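Local coordinates for superoxide dismutase (Clostridium difficile, PDB 3TJT), which probably protects cells from superoxide radicals, using a metal centre to dismute them into hydrogen peroxide and dioxygen, at residues A[85-91]-A[162-167]; A[57-61]-A[79-83]; A[138-144]-A[200-204]; A[97-103]-A[192-198]. All blocks are in the same frame, centred on the assembly; numbering follows the deposited sequence.

Interaction 1 (A[85-91]-A[162-167]). With FE (Fe (III) ion), chain B.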
loop_
_atom_site.group_PDB
_atom_site.type_symbol
_atom_site.label_atom_id
_atom_site.label_comp_id
_atom_site.label_asym_id
_atom_site.label_seq_id
_atom_site.Cartn_x
_atom_site.Cartn_y
_atom_site.Cartn_z
ATOM N N HIS A 85 5.720 -13.072 5.114
ATOM C CA HIS A 85 7.119 -12.678 5.218
ATOM C C HIS A 85 8.023 -13.870 5.486
ATOM O O HIS A 85 9.106 -13.963 4.911
ATOM C CB HIS A 85 7.303 -11.565 6.252
ATOM C CG HIS A 85 6.822 -10.245 5.749
ATOM N ND1 HIS A 85 5.495 -9.869 5.808
ATOM C CD2 HIS A 85 7.468 -9.252 5.091
ATOM C CE1 HIS A 85 5.354 -8.679 5.246
ATOM N NE2 HIS A 85 6.534 -8.287 4.800
ATOM N N LYS A 86 7.585 -14.785 6.343
ATOM C CA LYS A 86 8.363 -16.004 6.546
ATOM C C LYS A 86 8.564 -16.686 5.195
ATOM O O LYS A 86 9.685 -17.075 4.839
ATOM C CB LYS A 86 7.682 -16.961 7.532
ATOM C CG LYS A 86 8.546 -18.196 7.828
ATOM C CD LYS A 86 7.756 -19.331 8.474
ATOM C CE LYS A 86 7.116 -18.908 9.767
ATOM N NZ LYS A 86 6.401 -20.040 10.435
ATOM N N PHE A 87 7.479 -16.808 4.437
ATOM C CA PHE A 87 7.512 -17.424 3.113
ATOM C C PHE A 87 8.451 -16.674 2.168
ATOM O O PHE A 87 9.262 -17.279 1.462
ATOM C CB PHE A 87 6.089 -17.465 2.515
ATOM C CG PHE A 87 6.025 -18.079 1.153
ATOM C CD1 PHE A 87 5.726 -19.427 1.001
ATOM C CD2 PHE A 87 6.274 -17.325 0.024
ATOM C CE1 PHE A 87 5.670 -19.996 -0.250
ATOM C CE2 PHE A 87 6.231 -17.899 -1.239
ATOM C CZ PHE A 87 5.930 -19.234 -1.375
ATOM N N PHE A 88 8.330 -15.351 2.158
ATOM C CA PHE A 88 9.115 -14.507 1.260
ATOM C C PHE A 88 10.628 -14.621 1.514
ATOM O O PHE A 88 11.412 -14.777 0.574
ATOM C CB PHE A 88 8.650 -13.052 1.402
ATOM C CG PHE A 88 9.312 -12.097 0.453
ATOM C CD1 PHE A 88 9.244 -12.291 -0.918
ATOM C CD2 PHE A 88 9.980 -10.978 0.940
ATOM C CE1 PHE A 88 9.845 -11.396 -1.805
ATOM C CE2 PHE A 88 10.590 -10.077 0.061
ATOM C CZ PHE A 88 10.514 -10.281 -1.307
ATOM N N PHE A 89 11.041 -14.524 2.770
ATOM C CA PHE A 89 12.473 -14.619 3.045
ATOM C C PHE A 89 12.983 -16.028 2.723
ATOM O O PHE A 89 14.110 -16.181 2.263
ATOM C CB PHE A 89 12.798 -14.178 4.470
ATOM C CG PHE A 89 12.426 -12.736 4.746
ATOM C CD1 PHE A 89 12.814 -11.732 3.860
ATOM C CD2 PHE A 89 11.689 -12.390 5.863
ATOM C CE1 PHE A 89 12.467 -10.401 4.094
ATOM C CE2 PHE A 89 11.346 -11.056 6.110
ATOM C CZ PHE A 89 11.732 -10.068 5.221
ATOM N N ASP A 90 12.133 -17.039 2.909
ATOM C CA ASP A 90 12.511 -18.417 2.553
ATOM C C ASP A 90 12.635 -18.654 1.046
ATOM O O ASP A 90 13.363 -19.554 0.605
ATOM C CB ASP A 90 11.518 -19.430 3.152
ATOM C CG ASP A 90 11.805 -19.750 4.604
ATOM O OD1 ASP A 90 12.875 -19.355 5.117
ATOM O OD2 ASP A 90 10.949 -20.400 5.241
ATOM N N ILE A 91 11.936 -17.853 0.246
ATOM C CA ILE A 91 11.879 -18.097 -1.190
ATOM C C ILE A 91 12.974 -17.326 -1.945
ATOM O O ILE A 91 13.026 -17.330 -3.174
ATOM C CB ILE A 91 10.470 -17.799 -1.773
ATOM C CG1 ILE A 91 10.207 -18.641 -3.025
ATOM C CG2 ILE A 91 10.292 -16.308 -2.082
ATOM C CD1 ILE A 91 10.350 -20.142 -2.776
ATOM N N PRO A 162 0.963 -21.397 -2.271
ATOM C CA PRO A 162 1.993 -20.518 -2.838
ATOM C C PRO A 162 3.256 -21.304 -3.170
ATOM O O PRO A 162 3.727 -22.088 -2.347
ATOM C CB PRO A 162 2.293 -19.527 -1.704
ATOM C CG PRO A 162 1.226 -19.714 -0.694
ATOM C CD PRO A 162 0.695 -21.106 -0.856
ATOM N N ILE A 163 3.792 -21.073 -4.363
ATOM C CA ILE A 163 5.006 -21.732 -4.830
ATOM C C ILE A 163 6.172 -20.736 -4.800
ATOM O O ILE A 163 7.200 -20.994 -4.181
ATOM C CB ILE A 163 4.811 -22.297 -6.242
ATOM C CG1 ILE A 163 3.604 -23.251 -6.261
ATOM C CG2 ILE A 163 6.084 -23.020 -6.725
ATOM C CD1 ILE A 163 3.686 -24.365 -5.224
ATOM N N ILE A 164 6.011 -19.603 -5.483
ATOM C CA ILE A 164 6.844 -18.429 -5.190
ATOM C C ILE A 164 5.930 -17.213 -4.988
ATOM O O ILE A 164 4.759 -17.234 -5.368
ATOM C CB ILE A 164 7.901 -18.125 -6.290
ATOM C CG1 ILE A 164 7.259 -17.509 -7.536
ATOM C CG2 ILE A 164 8.741 -19.380 -6.617
ATOM C CD1 ILE A 164 8.268 -17.031 -8.591
ATOM N N GLY A 165 6.455 -16.159 -4.385
ATOM C CA GLY A 165 5.660 -14.958 -4.180
ATOM C C GLY A 165 6.568 -13.761 -4.011
ATOM O O GLY A 165 7.662 -13.905 -3.471
ATOM N N LEU A 166 6.110 -12.596 -4.470
ATOM C CA LEU A 166 6.897 -11.359 -4.433
ATOM C C LEU A 166 6.122 -10.254 -3.726
ATOM O O LEU A 166 4.989 -9.926 -4.100
ATOM C CB LEU A 166 7.249 -10.911 -5.856
ATOM C CG LEU A 166 7.975 -9.562 -6.010
ATOM C CD1 LEU A 166 9.285 -9.540 -5.219
ATOM C CD2 LEU A 166 8.205 -9.256 -7.491
ATOM N N ASP A 167 6.751 -9.692 -2.705
ATOM C CA ASP A 167 6.217 -8.567 -1.940
ATOM C C ASP A 167 6.360 -7.293 -2.767
ATOM O O ASP A 167 7.473 -6.896 -3.103
ATOM C CB ASP A 167 7.015 -8.459 -0.636
ATOM C CG ASP A 167 6.437 -7.464 0.349
ATOM O OD1 ASP A 167 5.481 -6.730 0.003
ATOM O OD2 ASP A 167 6.936 -7.416 1.498
HETATM FE FE FE B . 6.796 -6.689 3.264
HETATM O O HOH W 1 4.609 -6.665 2.825
#
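Asp-167 reaches from the end of strand 165-167 to the helix 85-90 and shares a ferric ion with His-85. Its CB lies over the centre of the Phe-88 ring in a CH-pi contact, 4.0 Å from the ring centroid. From there CG stands anti to the backbone N (chi1 -171°), which carries the carboxylate on to the metal. At the tip, Asp-167 OD2 binds the iron at 1.9 Å, while OD1 accepts a hydrogen bond from the backbone N of Trp-169, which helps to fix the carboxylate's rotation. His-85 NE2 completes the pair, bound to the iron at 2.2 Å, and its ring is held from behind by a hydrogen bond between ND1 and Gly-81 O. Imidazole and carboxylate planes stand 81° apart.

Flat phenylalanine rings let an edge come close to the strand backbone. Phe-88 CD1 approaches Gly-165 O at 3.4 Å in the plane of the ring, and Phe-87 brings its CE2 edge within 3.6 Å of Gly-165 N. Farther along, Ile-91 CG1 packs on Ile-164 CG2. With His-30, His-171 and a water, His-85 and Asp-167 make up the five-coordinate metal site of iron/manganese superoxide dismutases, built where the two domains meet.

Interaction 2 (A[57-61]-A[79-83])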
loop_
_atom_site.group_PDB
_atom_site.type_symbol
_atom_site.label_atom_id
_atom_site.label_comp_id
_atom_site.label_asym_id
_atom_site.label_seq_id
_atom_site.Cartn_x
_atom_site.Cartn_y
_atom_site.Cartn_z
ATOM N N LEU A 57 -0.022 -21.002 11.489
ATOM C CA LEU A 57 -0.390 -19.808 10.732
ATOM C C LEU A 57 -1.323 -20.189 9.584
ATOM O O LEU A 57 -2.287 -19.475 9.287
ATOM C CB LEU A 57 0.853 -19.076 10.191
ATOM C CG LEU A 57 1.770 -18.367 11.193
ATOM C CD1 LEU A 57 3.032 -17.826 10.497
ATOM C CD2 LEU A 57 1.039 -17.235 11.902
ATOM N N CYS A 58 -1.041 -21.318 8.935
ATOM C CA CYS A 58 -1.888 -21.774 7.844
ATOM C C CYS A 58 -3.313 -22.036 8.311
ATOM O O CYS A 58 -4.264 -21.661 7.629
ATOM C CB CYS A 58 -1.314 -23.018 7.164
ATOM S SG CYS A 58 -0.125 -22.615 5.855
ATOM N N GLU A 59 -3.454 -22.671 9.469
ATOM C CA GLU A 59 -4.784 -22.936 10.013
ATOM C C GLU A 59 -5.537 -21.640 10.304
ATOM O O GLU A 59 -6.736 -21.529 10.028
ATOM C CB GLU A 59 -4.697 -23.808 11.268
ATOM C CG GLU A 59 -4.381 -25.257 10.931
ATOM C CD GLU A 59 -4.083 -26.110 12.153
ATOM O OE1 GLU A 59 -3.594 -25.580 13.169
ATOM O OE2 GLU A 59 -4.329 -27.332 12.080
ATOM N N LEU A 60 -4.839 -20.663 10.865
ATOM C CA LEU A 60 -5.445 -19.350 11.069
ATOM C C LEU A 60 -5.927 -18.764 9.740
ATOM O O LEU A 60 -7.070 -18.302 9.625
ATOM C CB LEU A 60 -4.467 -18.401 11.768
ATOM C CG LEU A 60 -4.141 -18.702 13.236
ATOM C CD1 LEU A 60 -3.022 -17.797 13.736
ATOM C CD2 LEU A 60 -5.366 -18.551 14.135
ATOM N N LEU A 61 -5.071 -18.801 8.726
ATOM C CA LEU A 61 -5.423 -18.231 7.432
ATOM C C LEU A 61 -6.539 -18.993 6.717
ATOM O O LEU A 61 -7.250 -18.428 5.893
ATOM C CB LEU A 61 -4.184 -18.127 6.540
ATOM C CG LEU A 61 -3.137 -17.150 7.080
ATOM C CD1 LEU A 61 -1.926 -17.136 6.164
ATOM C CD2 LEU A 61 -3.738 -15.753 7.209
ATOM N N ALA A 79 -1.550 -12.412 10.953
ATOM C CA ALA A 79 -1.152 -13.768 10.561
ATOM C C ALA A 79 -0.775 -13.753 9.088
ATOM O O ALA A 79 0.144 -14.444 8.671
ATOM C CB ALA A 79 -2.273 -14.790 10.824
ATOM N N GLY A 80 -1.494 -12.959 8.297
ATOM C CA GLY A 80 -1.138 -12.791 6.901
ATOM C C GLY A 80 0.285 -12.270 6.769
ATOM O O GLY A 80 1.103 -12.831 6.028
ATOM N N GLY A 81 0.577 -11.190 7.488
ATOM C CA GLY A 81 1.895 -10.573 7.429
ATOM C C GLY A 81 2.976 -11.541 7.875
ATOM O O GLY A 81 4.025 -11.654 7.239
ATOM N N ALA A 82 2.713 -12.252 8.964
ATOM C CA ALA A 82 3.686 -13.197 9.506
ATOM C C ALA A 82 3.943 -14.345 8.539
ATOM O O ALA A 82 5.091 -14.702 8.275
ATOM C CB ALA A 82 3.225 -13.723 10.859
ATOM N N TYR A 83 2.870 -14.926 8.014
ATOM C CA TYR A 83 3.011 -16.036 7.084
ATOM C C TYR A 83 3.728 -15.595 5.812
ATOM O O TYR A 83 4.666 -16.256 5.353
ATOM C CB TYR A 83 1.643 -16.627 6.725
ATOM C CG TYR A 83 1.774 -17.833 5.825
ATOM C CD1 TYR A 83 1.977 -19.095 6.362
ATOM C CD2 TYR A 83 1.725 -17.704 4.443
ATOM C CE1 TYR A 83 2.114 -20.201 5.550
ATOM C CE2 TYR A 83 1.872 -18.809 3.621
ATOM C CZ TYR A 83 2.059 -20.053 4.184
ATOM O OH TYR A 83 2.202 -21.155 3.375
#
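Tyr-83 lies against three side chains of helix 57-61. With CG anti to the backbone N (chi1 -177°), the ring runs across the neighbouring helix, passing Leu-57 and ending by Cys-58. Leu-57 CB lies at the ring edge, 4.0 Å from Tyr-83 CD1, while Leu-61 CD1 reaches the root of the side chain, 3.6 Å from Tyr-83 CB. Near the phenol end sits Cys-58, whose SG is 3.3 Å from Tyr-83 CE1. The sulfur approaches obliquely, 53° off the ring normal, in a sulfur-aromatic contact that a small, polarisable side chain can make beside a ring.

Leu-57 and Leu-61, like Leu-60, have CG anti to the carbonyl carbon and CD1 anti to CA, and the first two reach the backbone of the other helix at two points. Leu-57 CD1 ends 3.8 Å from Tyr-83 N, whereas Leu-61 CD2 stops 3.7 Å from Gly-80 N. Here, within the alpha-hairpin domain, the short helix 57-62 packs on helix 72-90; the axes of the two short segments approach to 9.7 Å, with 140° between their N-to-C directions, so they run roughly antiparallel. A small residue suits the receiving helix at Ala-79, whose CB fits among Leu-57, Leu-60 and Leu-61, with Leu-61 CD2 nearest at 4.0 Å. Leu-42 of helix 24-46 touches both Leu-57 and Ala-79, and Val-156 packs on Tyr-83.

Interaction 3 (A[138-144]-A[200-204])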
loop_
_atom_site.group_PDB
_atom_site.type_symbol
_atom_site.label_atom_id
_atom_site.label_comp_id
_atom_site.label_asym_id
_atom_site.label_seq_id
_atom_site.Cartn_x
_atom_site.Cartn_y
_atom_site.Cartn_z
ATOM N N ALA A 138 -0.481 -23.092 -6.831
ATOM C CA ALA A 138 -0.936 -24.373 -7.365
ATOM C C ALA A 138 -2.239 -24.793 -6.699
ATOM O O ALA A 138 -2.432 -24.591 -5.494
ATOM C CB ALA A 138 0.116 -25.441 -7.148
ATOM N N THR A 139 -3.134 -25.377 -7.485
ATOM C CA THR A 139 -4.288 -26.052 -6.913
ATOM C C THR A 139 -3.830 -27.357 -6.268
ATOM O O THR A 139 -2.677 -27.764 -6.409
ATOM C CB THR A 139 -5.335 -26.369 -7.988
ATOM O OG1 THR A 139 -4.749 -27.225 -8.975
ATOM C CG2 THR A 139 -5.813 -25.096 -8.654
ATOM N N LYS A 140 -4.735 -28.020 -5.560
ATOM C CA LYS A 140 -4.396 -29.272 -4.898
ATOM C C LYS A 140 -3.876 -30.315 -5.880
ATOM O O LYS A 140 -3.095 -31.184 -5.506
ATOM C CB LYS A 140 -5.598 -29.815 -4.116
ATOM C CG LYS A 140 -5.920 -29.014 -2.862
ATOM C CD LYS A 140 -7.193 -29.517 -2.185
ATOM C CE LYS A 140 -7.415 -28.834 -0.838
ATOM N NZ LYS A 140 -7.436 -27.344 -0.946
ATOM N N ASP A 141 -4.287 -30.212 -7.140
ATOM C CA ASP A 141 -3.890 -31.185 -8.153
ATOM C C ASP A 141 -2.623 -30.787 -8.921
ATOM O O ASP A 141 -2.196 -31.496 -9.836
ATOM C CB ASP A 141 -5.044 -31.460 -9.126
ATOM C CG ASP A 141 -5.170 -30.402 -10.208
ATOM O OD1 ASP A 141 -5.756 -29.329 -9.942
ATOM O OD2 ASP A 141 -4.694 -30.650 -11.338
ATOM N N GLY A 142 -2.031 -29.651 -8.551
ATOM C CA GLY A 142 -0.747 -29.249 -9.100
ATOM C C GLY A 142 -0.791 -28.334 -10.311
ATOM O O GLY A 142 0.241 -28.063 -10.926
ATOM N N LYS A 143 -1.980 -27.858 -10.663
ATOM C CA LYS A 143 -2.126 -26.923 -11.772
ATOM C C LYS A 143 -1.622 -25.546 -11.333
ATOM O O LYS A 143 -2.021 -25.059 -10.282
ATOM C CB LYS A 143 -3.600 -26.831 -12.185
ATOM C CG LYS A 143 -3.872 -25.922 -13.366
ATOM C CD LYS A 143 -3.302 -26.507 -14.645
ATOM C CE LYS A 143 -3.667 -25.669 -15.861
ATOM N NZ LYS A 143 -2.973 -26.156 -17.091
ATOM N N LEU A 144 -0.757 -24.926 -12.135
ATOM C CA LEU A 144 -0.177 -23.627 -11.770
ATOM C C LEU A 144 -0.911 -22.442 -12.391
ATOM O O LEU A 144 -1.413 -22.527 -13.508
ATOM C CB LEU A 144 1.300 -23.563 -12.178
ATOM C CG LEU A 144 2.247 -24.585 -11.549
ATOM C CD1 LEU A 144 3.649 -24.484 -12.182
ATOM C CD2 LEU A 144 2.312 -24.415 -10.037
ATOM N N ASN A 200 8.209 -26.482 -2.203
ATOM C CA ASN A 200 6.841 -26.011 -2.040
ATOM C C ASN A 200 5.866 -26.766 -2.941
ATOM O O ASN A 200 4.753 -27.100 -2.530
ATOM C CB ASN A 200 6.751 -24.506 -2.328
ATOM C CG ASN A 200 7.439 -23.666 -1.265
ATOM O OD1 ASN A 200 7.710 -24.139 -0.163
ATOM N ND2 ASN A 200 7.718 -22.405 -1.592
ATOM N N TYR A 201 6.284 -27.026 -4.171
ATOM C CA TYR A 201 5.431 -27.712 -5.131
ATOM C C TYR A 201 5.292 -29.188 -4.770
ATOM O O TYR A 201 4.210 -29.763 -4.889
ATOM C CB TYR A 201 5.987 -27.557 -6.547
ATOM C CG TYR A 201 5.060 -28.041 -7.636
ATOM C CD1 TYR A 201 3.851 -27.405 -7.874
ATOM C CD2 TYR A 201 5.393 -29.136 -8.427
ATOM C CE1 TYR A 201 3.003 -27.832 -8.870
ATOM C CE2 TYR A 201 4.547 -29.574 -9.430
ATOM C CZ TYR A 201 3.353 -28.922 -9.642
ATOM O OH TYR A 201 2.505 -29.348 -10.633
ATOM N N LYS A 202 6.383 -29.796 -4.318
ATOM C CA LYS A 202 6.352 -31.209 -3.944
ATOM C C LYS A 202 5.498 -31.470 -2.714
ATOM O O LYS A 202 5.002 -32.581 -2.530
ATOM C CB LYS A 202 7.764 -31.735 -3.689
ATOM C CG LYS A 202 8.587 -31.956 -4.937
ATOM C CD LYS A 202 9.942 -32.522 -4.547
ATOM C CE LYS A 202 10.751 -32.921 -5.761
ATOM N NZ LYS A 202 12.109 -33.403 -5.358
ATOM N N ASN A 203 5.334 -30.456 -1.869
ATOM C CA ASN A 203 4.629 -30.636 -0.603
ATOM C C ASN A 203 3.119 -30.732 -0.739
ATOM O O ASN A 203 2.422 -30.984 0.242
ATOM C CB ASN A 203 5.012 -29.555 0.405
ATOM C CG ASN A 203 6.309 -29.869 1.114
ATOM O OD1 ASN A 203 6.617 -31.033 1.372
ATOM N ND2 ASN A 203 7.080 -28.836 1.429
ATOM N N LEU A 204 2.621 -30.531 -1.951
ATOM C CA LEU A 204 1.217 -30.789 -2.239
ATOM C C LEU A 204 0.910 -32.256 -1.963
ATOM O O LEU A 204 1.673 -33.135 -2.365
ATOM C CB LEU A 204 0.911 -30.477 -3.701
ATOM C CG LEU A 204 0.883 -29.002 -4.080
ATOM C CD1 LEU A 204 0.768 -28.871 -5.585
ATOM C CD2 LEU A 204 -0.276 -28.317 -3.377
#
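Gly-142 O receives the hydroxyl of Tyr-201 in a short hydrogen bond, with Tyr-201 OH 2.6 Å away. The donor lies in the carbonyl plane on a lone pair, at a C=O...donor angle of 124°, and the oxygen itself lies in the plane of the phenol ring. Arg-109 adds a second, weak hydrogen bond to this acceptor. Tyrosine fits here because it spans the distance from helix to hairpin and still ends in a donor: CG stands anti to the backbone N (chi1 -171°), carrying the ring toward the turn. Along the way Tyr-201 CE1 meets Leu-144 CD2 at 3.7 Å, while Ala-138 CB lies at the ring edge.

The receiving segment joins strands 132-138 and 144-150 through a type I turn from Thr-139 to Gly-142. Gly-142 takes a positive phi (94°) that glycine adopts readily, and its missing side chain leaves room for the phenol oxygen. Inside the turn, Thr-139 OG1 donates to Asp-141 OD1 at 2.5 Å, meeting it from above the carboxylate plane. Leu-204 closes the contact near the chain's end, its CD1 resting 3.8 Å from Ala-138 CB and 3.7 Å from Thr-139 O. The chemistry thus combines one directional bond with a small apolar patch: the hydroxyl ties the ring's end to the turn, while methyls of Leu-144 and Ala-138 lie beside CE1 and Leu-204 packs on Ala-138.

Interaction 4 (A[97-103]-A[192-198])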
loop_
_atom_site.group_PDB
_atom_site.type_symbol
_atom_site.label_atom_id
_atom_site.label_comp_id
_atom_site.label_asym_id
_atom_site.label_seq_id
_atom_site.Cartn_x
_atom_site.Cartn_y
_atom_site.Cartn_z
ATOM N N THR A 97 20.271 -20.909 -8.367
ATOM C CA THR A 97 19.316 -22.005 -8.514
ATOM C C THR A 97 18.550 -21.850 -9.821
ATOM O O THR A 97 18.427 -20.746 -10.335
ATOM C CB THR A 97 18.278 -22.014 -7.366
ATOM O OG1 THR A 97 17.408 -20.880 -7.502
ATOM C CG2 THR A 97 18.958 -21.985 -6.012
ATOM N N ILE A 98 18.036 -22.954 -10.363
ATOM C CA ILE A 98 17.205 -22.894 -11.560
ATOM C C ILE A 98 16.041 -23.860 -11.394
ATOM O O ILE A 98 16.098 -24.750 -10.547
ATOM C CB ILE A 98 17.994 -23.249 -12.849
ATOM C CG1 ILE A 98 18.435 -24.716 -12.838
ATOM C CG2 ILE A 98 19.202 -22.309 -13.040
ATOM C CD1 ILE A 98 19.091 -25.147 -14.134
ATOM N N PRO A 99 14.968 -23.667 -12.176
ATOM C CA PRO A 99 13.840 -24.599 -12.082
ATOM C C PRO A 99 14.279 -26.017 -12.443
ATOM O O PRO A 99 15.112 -26.182 -13.330
ATOM C CB PRO A 99 12.866 -24.082 -13.144
ATOM C CG PRO A 99 13.180 -22.616 -13.279
ATOM C CD PRO A 99 14.690 -22.532 -13.075
ATOM N N SER A 100 13.716 -27.015 -11.771
ATOM C CA SER A 100 14.021 -28.407 -12.096
ATOM C C SER A 100 12.863 -29.342 -11.771
ATOM O O SER A 100 11.876 -28.937 -11.155
ATOM C CB SER A 100 15.288 -28.861 -11.363
ATOM O OG SER A 100 15.089 -28.967 -9.967
ATOM N N GLU A 101 12.990 -30.591 -12.211
ATOM C CA GLU A 101 12.054 -31.651 -11.852
ATOM C C GLU A 101 10.606 -31.277 -12.165
ATOM O O GLU A 101 10.336 -30.657 -13.190
ATOM C CB GLU A 101 12.237 -32.072 -10.384
ATOM C CG GLU A 101 13.653 -32.580 -10.074
ATOM C CD GLU A 101 13.826 -33.074 -8.638
ATOM O OE1 GLU A 101 12.839 -33.542 -8.030
ATOM O OE2 GLU A 101 14.962 -33.005 -8.113
ATOM N N SER A 102 9.679 -31.674 -11.300
ATOM C CA SER A 102 8.263 -31.521 -11.616
ATOM C C SER A 102 7.818 -30.062 -11.734
ATOM O O SER A 102 6.881 -29.764 -12.460
ATOM C CB SER A 102 7.385 -32.270 -10.608
ATOM O OG SER A 102 7.566 -31.777 -9.291
ATOM N N LEU A 103 8.483 -29.156 -11.020
ATOM C CA LEU A 103 8.105 -27.745 -11.105
ATOM C C LEU A 103 8.496 -27.177 -12.462
ATOM O O LEU A 103 7.716 -26.464 -13.093
ATOM C CB LEU A 103 8.721 -26.935 -9.957
ATOM C CG LEU A 103 8.417 -25.429 -9.968
ATOM C CD1 LEU A 103 6.913 -25.177 -9.991
ATOM C CD2 LEU A 103 9.057 -24.758 -8.763
ATOM N N VAL A 192 15.437 -15.526 -6.653
ATOM C CA VAL A 192 14.418 -16.551 -6.401
ATOM C C VAL A 192 15.081 -17.893 -6.099
ATOM O O VAL A 192 15.984 -18.326 -6.824
ATOM C CB VAL A 192 13.461 -16.718 -7.590
ATOM C CG1 VAL A 192 12.526 -17.923 -7.356
ATOM C CG2 VAL A 192 12.650 -15.451 -7.809
ATOM N N ASN A 193 14.645 -18.542 -5.022
ATOM C CA ASN A 193 15.157 -19.860 -4.651
ATOM C C ASN A 193 14.313 -20.960 -5.296
ATOM O O ASN A 193 13.304 -21.397 -4.739
ATOM C CB ASN A 193 15.176 -20.025 -3.125
ATOM C CG ASN A 193 15.752 -21.370 -2.682
ATOM O OD1 ASN A 193 16.052 -22.232 -3.505
ATOM N ND2 ASN A 193 15.895 -21.552 -1.377
ATOM N N TRP A 194 14.733 -21.403 -6.474
ATOM C CA TRP A 194 13.963 -22.389 -7.229
ATOM C C TRP A 194 13.946 -23.760 -6.563
ATOM O O TRP A 194 13.004 -24.529 -6.756
ATOM C CB TRP A 194 14.433 -22.466 -8.690
ATOM C CG TRP A 194 13.982 -21.264 -9.449
ATOM C CD1 TRP A 194 14.751 -20.221 -9.883
ATOM C CD2 TRP A 194 12.629 -20.942 -9.801
ATOM N NE1 TRP A 194 13.958 -19.276 -10.503
ATOM C CE2 TRP A 194 12.654 -19.700 -10.471
ATOM C CE3 TRP A 194 11.403 -21.594 -9.627
ATOM C CZ2 TRP A 194 11.494 -19.089 -10.960
ATOM C CZ3 TRP A 194 10.252 -20.992 -10.119
ATOM C CH2 TRP A 194 10.307 -19.751 -10.778
ATOM N N ASN A 195 14.974 -24.071 -5.779
ATOM C CA ASN A 195 14.962 -25.324 -5.020
ATOM C C ASN A 195 13.901 -25.296 -3.924
ATOM O O ASN A 195 13.208 -26.290 -3.692
ATOM C CB ASN A 195 16.341 -25.630 -4.435
ATOM C CG ASN A 195 17.408 -25.754 -5.513
ATOM O OD1 ASN A 195 17.107 -26.077 -6.660
ATOM N ND2 ASN A 195 18.657 -25.480 -5.151
ATOM N N GLY A 196 13.768 -24.150 -3.266
ATOM C CA GLY A 196 12.718 -23.966 -2.277
ATOM C C GLY A 196 11.351 -24.015 -2.943
ATOM O O GLY A 196 10.411 -24.619 -2.412
ATOM N N ALA A 197 11.241 -23.390 -4.112
ATOM C CA ALA A 197 10.001 -23.420 -4.877
ATOM C C ALA A 197 9.616 -24.863 -5.216
ATOM O O ALA A 197 8.448 -25.247 -5.113
ATOM C CB ALA A 197 10.126 -22.595 -6.140
ATOM N N LEU A 198 10.603 -25.658 -5.621
ATOM C CA LEU A 198 10.357 -27.067 -5.930
ATOM C C LEU A 198 9.829 -27.809 -4.705
ATOM O O LEU A 198 8.900 -28.617 -4.811
ATOM C CB LEU A 198 11.641 -27.737 -6.441
ATOM C CG LEU A 198 11.549 -29.245 -6.720
ATOM C CD1 LEU A 198 10.516 -29.536 -7.786
ATOM C CD2 LEU A 198 12.907 -29.775 -7.146
HETATM O O HOH W 2 18.737 -18.397 -6.885
HETATM O O HOH W 3 15.311 -26.562 -8.711
HETATM O O HOH W 4 12.628 -25.919 -9.203
#
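An N-capped helix start, that of helix 194-202 in the C-terminal domain of the superoxide dismutase fold, packs here against the segment leading into helix 101-111. Asn-193 is the N-cap: its OD1 accepts from Gly-196 N at 3.0 Å, a role suited to a short amide, although the donor lies well above the carbonyl plane. The N-H of the first helical residue is taken across the contact, where Trp-194 N donates to Thr-97 OG1 at 2.9 Å in a nearly straight bond (164°). Thr-97 OG1 sits between its backbone N and carbonyl carbon (chi1 69°), and the methyl CG2 turns instead to Asn-195 ND2.

The indole of Trp-194 is sandwiched. Pro-99 covers one face, with CD 4.0 Å from the centroid of the five-membered ring in a CH-pi contact; Val-192 CG1 lies over the opposite face, toward the rim. The compact proline ring lays its CG and CD methylenes against the indole face. Leu-103 CD2 comes to the edge of the indole and also meets Ala-197 CB at 3.6 Å.

Waters join backbone and side-chain polar groups. One molecule donates to Ile-98 O and Asn-195 OD1 and accepts from Ser-100 OG; another links Ser-100 N with Trp-194 O. Glu-101, whose OE1 is paired with Lys-202, lays its carboxylate carbon CD 3.7 Å from Leu-198 CD2.

Interaction 1 supplies two of the four protein ligands of the iron; the centres of the others lie 13 to 15 Å from its own. Interaction 2 shares helix 72-90 with it, and the nearest approach of Gly-80 to the iron is about 11 Å. Interactions 3 and 4 lie on one side of the chain's centre, share helix 194-202 and are joined by a salt bridge, Lys-202 NZ to Glu-101 OE1 at 2.8 Å. Both touch interaction 1: Asn-200 ND2 probably bonds to Ile-163 O, and Asn-193 N to Ile-91 O at 2.7 Å. Interactions 2 and 4, on opposite sides of that centre and 24 Å apart between their own centres, do not touch; interaction 1 touches both and joins residues of the alpha-hairpin and C-terminal domains.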